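Local coordinates for glycosyl hydrolase family 2, TIM barrel domain protein (Parabacteroides merdae ATCC 43184, PDB 6DXU) that probably hydrolyses beta-D-glucuronides, as a gut-bacterial beta-glucuronidase of glycoside hydrolase family 2, at residues V241-Y244 / P250-S253; N274-L277 / P283-Y286. One frame throughout, in Å; residues are numbered along the deposited sequence.

Overall arrangement
From the N terminus, contact 1 comes first. Strand 237-244 turns back through a five-residue connection into strand 250-259, and 241-244 pairs with 250-253 to close this beta hairpin. The chain then runs through strand 263-273 before contact 2 opens. There 274-277 meets 283-286 and closes the loop that leads into strand 286-294. The two contacts follow in series, neither nested nor crossed, and their centres lie about 14 Å apart. Y286 joins them, because its ring also packs against V243 and Y244. Contact 1 pairs strands 237-244 and 250-259; contact 2 folds the loop between strands 263-273 and 286-294, in the same beta-sandwich domain that precedes the TIM barrel.

Contact 1. Residues V241-Y244 / P250-S253; sequences VSVY and PVFS. With BCN (bicine), chain M.
P250 lies across from Y244. Its CB is 3.8 Å from CE1 of the tyrosine, and the two side chains pass at a slant. The Y244 hydroxyl itself is hydrogen-bonded to E289 on the next strand. V251 begins the main-chain grip. Its N donates to O of V243 at 2.8 Å, nearly straight at 173°. With chi1 at -53°, CG2 of V251 is turned to V243, 3.9 Å from CG1 of that residue. F252 N reaches the same V243 oxygen weakly, at 3.4 Å. Two residues, V251 and F252, therefore stand opposite the single V243, which makes this a classic bulge in the antiparallel hairpin. F252 O accepts from V243 N at 2.9 Å, with the donor tilted from the carbonyl plane. The F252 ring turns its edge to bicine, with CD1 3.4 Å from C5 of the ligand. At S253 OG is 2.8 Å from OG of S242, a hydrogen bond across a non-hydrogen-bonded pair. The chemistry implies a hairpin held mainly by backbone bonds. Its bulged strand gives bicine a ring edge and only a weak bond, from ligand O6 to V251 O; bicine is also hydrogen-bonded to K271 O.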
loop_
_atom_site.group_PDB
_atom_site.type_symbol
_atom_site.label_atom_id
_atom_site.label_comp_id
_atom_site.label_asym_id
_atom_site.label_seq_id
_atom_site.Cartn_x
_atom_site.Cartn_y
_atom_site.Cartn_z
ATOM N N VAL D 241 27.988 20.067 -33.307
ATOM C CA VAL D 241 26.682 20.234 -33.931
ATOM C C VAL D 241 26.935 20.625 -35.382
ATOM O O VAL D 241 27.613 21.627 -35.643
ATOM C CB VAL D 241 25.846 21.309 -33.222
ATOM C CG1 VAL D 241 24.467 21.429 -33.865
ATOM C CG2 VAL D 241 25.732 21.012 -31.731
ATOM N N SER D 242 26.420 19.832 -36.320
ATOM C CA SER D 242 26.535 20.142 -37.740
ATOM C C SER D 242 25.162 20.056 -38.384
ATOM O O SER D 242 24.374 19.156 -38.066
ATOM C CB SER D 242 27.505 19.193 -38.445
ATOM O OG SER D 242 28.802 19.290 -37.877
ATOM N N VAL D 243 24.879 20.982 -39.298
ATOM C CA VAL D 243 23.608 21.019 -40.011
ATOM C C VAL D 243 23.870 20.899 -41.508
ATOM O O VAL D 243 24.694 21.633 -42.062
ATOM C CB VAL D 243 22.822 22.297 -39.685
ATOM C CG1 VAL D 243 21.547 22.354 -40.499
ATOM C CG2 VAL D 243 22.518 22.334 -38.201
ATOM N N TYR D 244 23.173 19.976 -42.155
ATOM C CA TYR D 244 23.305 19.757 -43.586
ATOM C C TYR D 244 22.002 20.131 -44.269
ATOM O O TYR D 244 20.914 19.969 -43.704
ATOM C CB TYR D 244 23.651 18.307 -43.907
ATOM C CG TYR D 244 24.918 17.802 -43.262
ATOM C CD1 TYR D 244 26.126 17.802 -43.959
ATOM C CD2 TYR D 244 24.906 17.301 -41.968
ATOM C CE1 TYR D 244 27.285 17.324 -43.375
ATOM C CE2 TYR D 244 26.052 16.816 -41.381
ATOM C CZ TYR D 244 27.239 16.828 -42.080
ATOM O OH TYR D 244 28.377 16.347 -41.473
ATOM N N PRO D 250 27.027 20.605 -45.920
ATOM C CA PRO D 250 27.069 21.253 -44.598
ATOM C C PRO D 250 26.864 22.754 -44.727
ATOM O O PRO D 250 27.476 23.412 -45.573
ATOM C CB PRO D 250 28.475 20.916 -44.082
ATOM C CG PRO D 250 29.270 20.630 -45.315
ATOM C CD PRO D 250 28.321 20.002 -46.290
ATOM N N VAL D 251 25.991 23.295 -43.883
ATOM C CA VAL D 251 25.773 24.736 -43.815
ATOM C C VAL D 251 26.166 25.333 -42.475
ATOM O O VAL D 251 26.211 26.569 -42.355
ATOM C CB VAL D 251 24.308 25.100 -44.135
ATOM C CG1 VAL D 251 23.902 24.486 -45.461
ATOM C CG2 VAL D 251 23.398 24.623 -43.025
ATOM N N PHE D 252 26.453 24.510 -41.470
ATOM C CA PHE D 252 26.792 24.997 -40.143
ATOM C C PHE D 252 27.524 23.887 -39.414
ATOM O O PHE D 252 27.147 22.716 -39.512
ATOM C CB PHE D 252 25.534 25.429 -39.380
ATOM C CG PHE D 252 25.775 25.809 -37.946
ATOM C CD1 PHE D 252 25.984 27.132 -37.593
ATOM C CD2 PHE D 252 25.774 24.844 -36.944
ATOM C CE1 PHE D 252 26.203 27.495 -36.273
ATOM C CE2 PHE D 252 25.991 25.199 -35.618
ATOM C CZ PHE D 252 26.206 26.526 -35.281
ATOM N N SER D 253 28.566 24.263 -38.686
ATOM C CA SER D 253 29.257 23.308 -37.838
ATOM C C SER D 253 29.924 24.069 -36.703
ATOM O O SER D 253 30.554 25.110 -36.924
ATOM C CB SER D 253 30.286 22.505 -38.636
ATOM O OG SER D 253 30.665 21.329 -37.940
HETATM N N1 BCN M . 24.607 30.010 -40.352
HETATM C C1 BCN M . 24.083 30.164 -39.007
HETATM C C2 BCN M . 24.696 31.312 -38.203
HETATM O O21 BCN M . 25.735 31.897 -38.603
HETATM O O22 BCN M . 24.141 31.667 -37.122
HETATM C C3 BCN M . 23.672 29.146 -41.075
HETATM C C4 BCN M . 23.884 29.214 -42.593
HETATM O O4 BCN M . 23.348 30.409 -43.098
HETATM C C5 BCN M . 25.860 29.277 -40.239
HETATM C C6 BCN M . 26.975 29.936 -41.046
HETATM O O6 BCN M . 28.030 29.015 -41.149
#

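Contact 2. Residues N274-L277 / P283-Y286; sequences NPVL and PQLY
V276 and Y286 meet where a loop of the family 2 beta-sandwich domain leads into strand 286-294. The segments form no strand pair with each other. The direct hydrogen bond runs from the backbone N of V276 to OH of Y286, at 2.9 Å and 162°. The donor lies in the plane of the tyrosine ring, at its edge. CG of Y286 is anti to its carbonyl carbon (chi1 -75°), and this sends the ring across to the other segment. A water adds a second polar link. It donates to O of V276 at 2.8 Å and to O of Q284 at 3.0 Å, and it too lies in the Y286 ring plane. Both main-chain polar atoms of V276 are therefore engaged. Packing completes the contact. CB of V276 is 4.3 Å from CE2 of Y286, and the two side chains are set at a slant. P275 touches the tyrosine hydroxyl OH through its CA, at 3.4 Å, and its side chain also packs on F307 and on L213 of strand 203-213. F307 also stacks edge-to-face with the Y286 ring. The Q284 amide meets V276 oxygen first: OE1 is 3.1 Å from the CG1 methyl of V276.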
loop_
_atom_site.group_PDB
_atom_site.type_symbol
_atom_site.label_atom_id
_atom_site.label_comp_id
_atom_site.label_asym_id
_atom_site.label_seq_id
_atom_site.Cartn_x
_atom_site.Cartn_y
_atom_site.Cartn_z
ATOM N N ASN D 274 17.600 32.433 -46.544
ATOM C CA ASN D 274 17.013 31.724 -47.678
ATOM C C ASN D 274 16.928 30.225 -47.441
ATOM O O ASN D 274 17.388 29.427 -48.292
ATOM C CB ASN D 274 17.794 32.007 -48.955
ATOM C CG ASN D 274 17.996 33.476 -49.212
ATOM O OD1 ASN D 274 17.041 34.252 -49.199
ATOM N ND2 ASN D 274 19.252 33.875 -49.452
ATOM N N PRO D 275 16.323 29.769 -46.353
ATOM C CA PRO D 275 16.251 28.323 -46.125
ATOM C C PRO D 275 15.376 27.667 -47.180
ATOM O O PRO D 275 14.456 28.279 -47.728
ATOM C CB PRO D 275 15.631 28.209 -44.726
ATOM C CG PRO D 275 14.786 29.434 -44.607
ATOM C CD PRO D 275 15.544 30.527 -45.360
ATOM N N VAL D 276 15.705 26.417 -47.503
ATOM C CA VAL D 276 14.838 25.619 -48.359
ATOM C C VAL D 276 13.613 25.175 -47.573
ATOM O O VAL D 276 13.727 24.598 -46.482
ATOM C CB VAL D 276 15.608 24.419 -48.922
ATOM C CG1 VAL D 276 14.699 23.599 -49.799
ATOM C CG2 VAL D 276 16.832 24.905 -49.701
ATOM N N LEU D 277 12.430 25.446 -48.114
ATOM C CA LEU D 277 11.203 25.220 -47.369
ATOM C C LEU D 277 10.680 23.806 -47.591
ATOM O O LEU D 277 10.806 23.242 -48.680
ATOM C CB LEU D 277 10.131 26.238 -47.758
ATOM C CG LEU D 277 10.487 27.717 -47.565
ATOM C CD1 LEU D 277 9.243 28.593 -47.697
ATOM C CD2 LEU D 277 11.138 27.933 -46.201
ATOM N N PRO D 283 8.746 17.945 -50.452
ATOM C CA PRO D 283 9.192 17.801 -49.057
ATOM C C PRO D 283 10.711 17.767 -49.017
ATOM O O PRO D 283 11.336 16.895 -49.621
ATOM C CB PRO D 283 8.585 16.459 -48.623
ATOM C CG PRO D 283 8.416 15.700 -49.906
ATOM C CD PRO D 283 8.098 16.725 -50.960
ATOM N N GLN D 284 11.306 18.754 -48.364
ATOM C CA GLN D 284 12.757 18.829 -48.272
ATOM C C GLN D 284 13.119 19.043 -46.814
ATOM O O GLN D 284 12.503 19.872 -46.142
ATOM C CB GLN D 284 13.318 19.946 -49.170
ATOM C CG GLN D 284 13.101 19.653 -50.657
ATOM C CD GLN D 284 13.801 20.634 -51.585
ATOM O OE1 GLN D 284 13.300 21.725 -51.852
ATOM N NE2 GLN D 284 14.957 20.236 -52.096
ATOM N N LEU D 285 14.107 18.295 -46.332
ATOM C CA LEU D 285 14.473 18.281 -44.926
ATOM C C LEU D 285 15.937 18.659 -44.749
ATOM O O LEU D 285 16.793 18.303 -45.561
ATOM C CB LEU D 285 14.235 16.884 -44.324
ATOM C CG LEU D 285 12.812 16.364 -44.525
ATOM C CD1 LEU D 285 12.750 14.846 -44.414
ATOM C CD2 LEU D 285 11.980 17.010 -43.456
ATOM N N TYR D 286 16.214 19.338 -43.652
ATOM C CA TYR D 286 17.569 19.527 -43.170
ATOM C C TYR D 286 17.921 18.404 -42.200
ATOM O O TYR D 286 17.047 17.749 -41.626
ATOM C CB TYR D 286 17.709 20.871 -42.462
ATOM C CG TYR D 286 17.759 22.071 -43.385
ATOM C CD1 TYR D 286 18.960 22.712 -43.646
ATOM C CD2 TYR D 286 16.612 22.543 -44.009
ATOM C CE1 TYR D 286 19.021 23.808 -44.495
ATOM C CE2 TYR D 286 16.656 23.636 -44.862
ATOM C CZ TYR D 286 17.869 24.266 -45.096
ATOM O OH TYR D 286 17.937 25.352 -45.938
HETATM O O HOH W 1 13.152 22.463 -44.840
#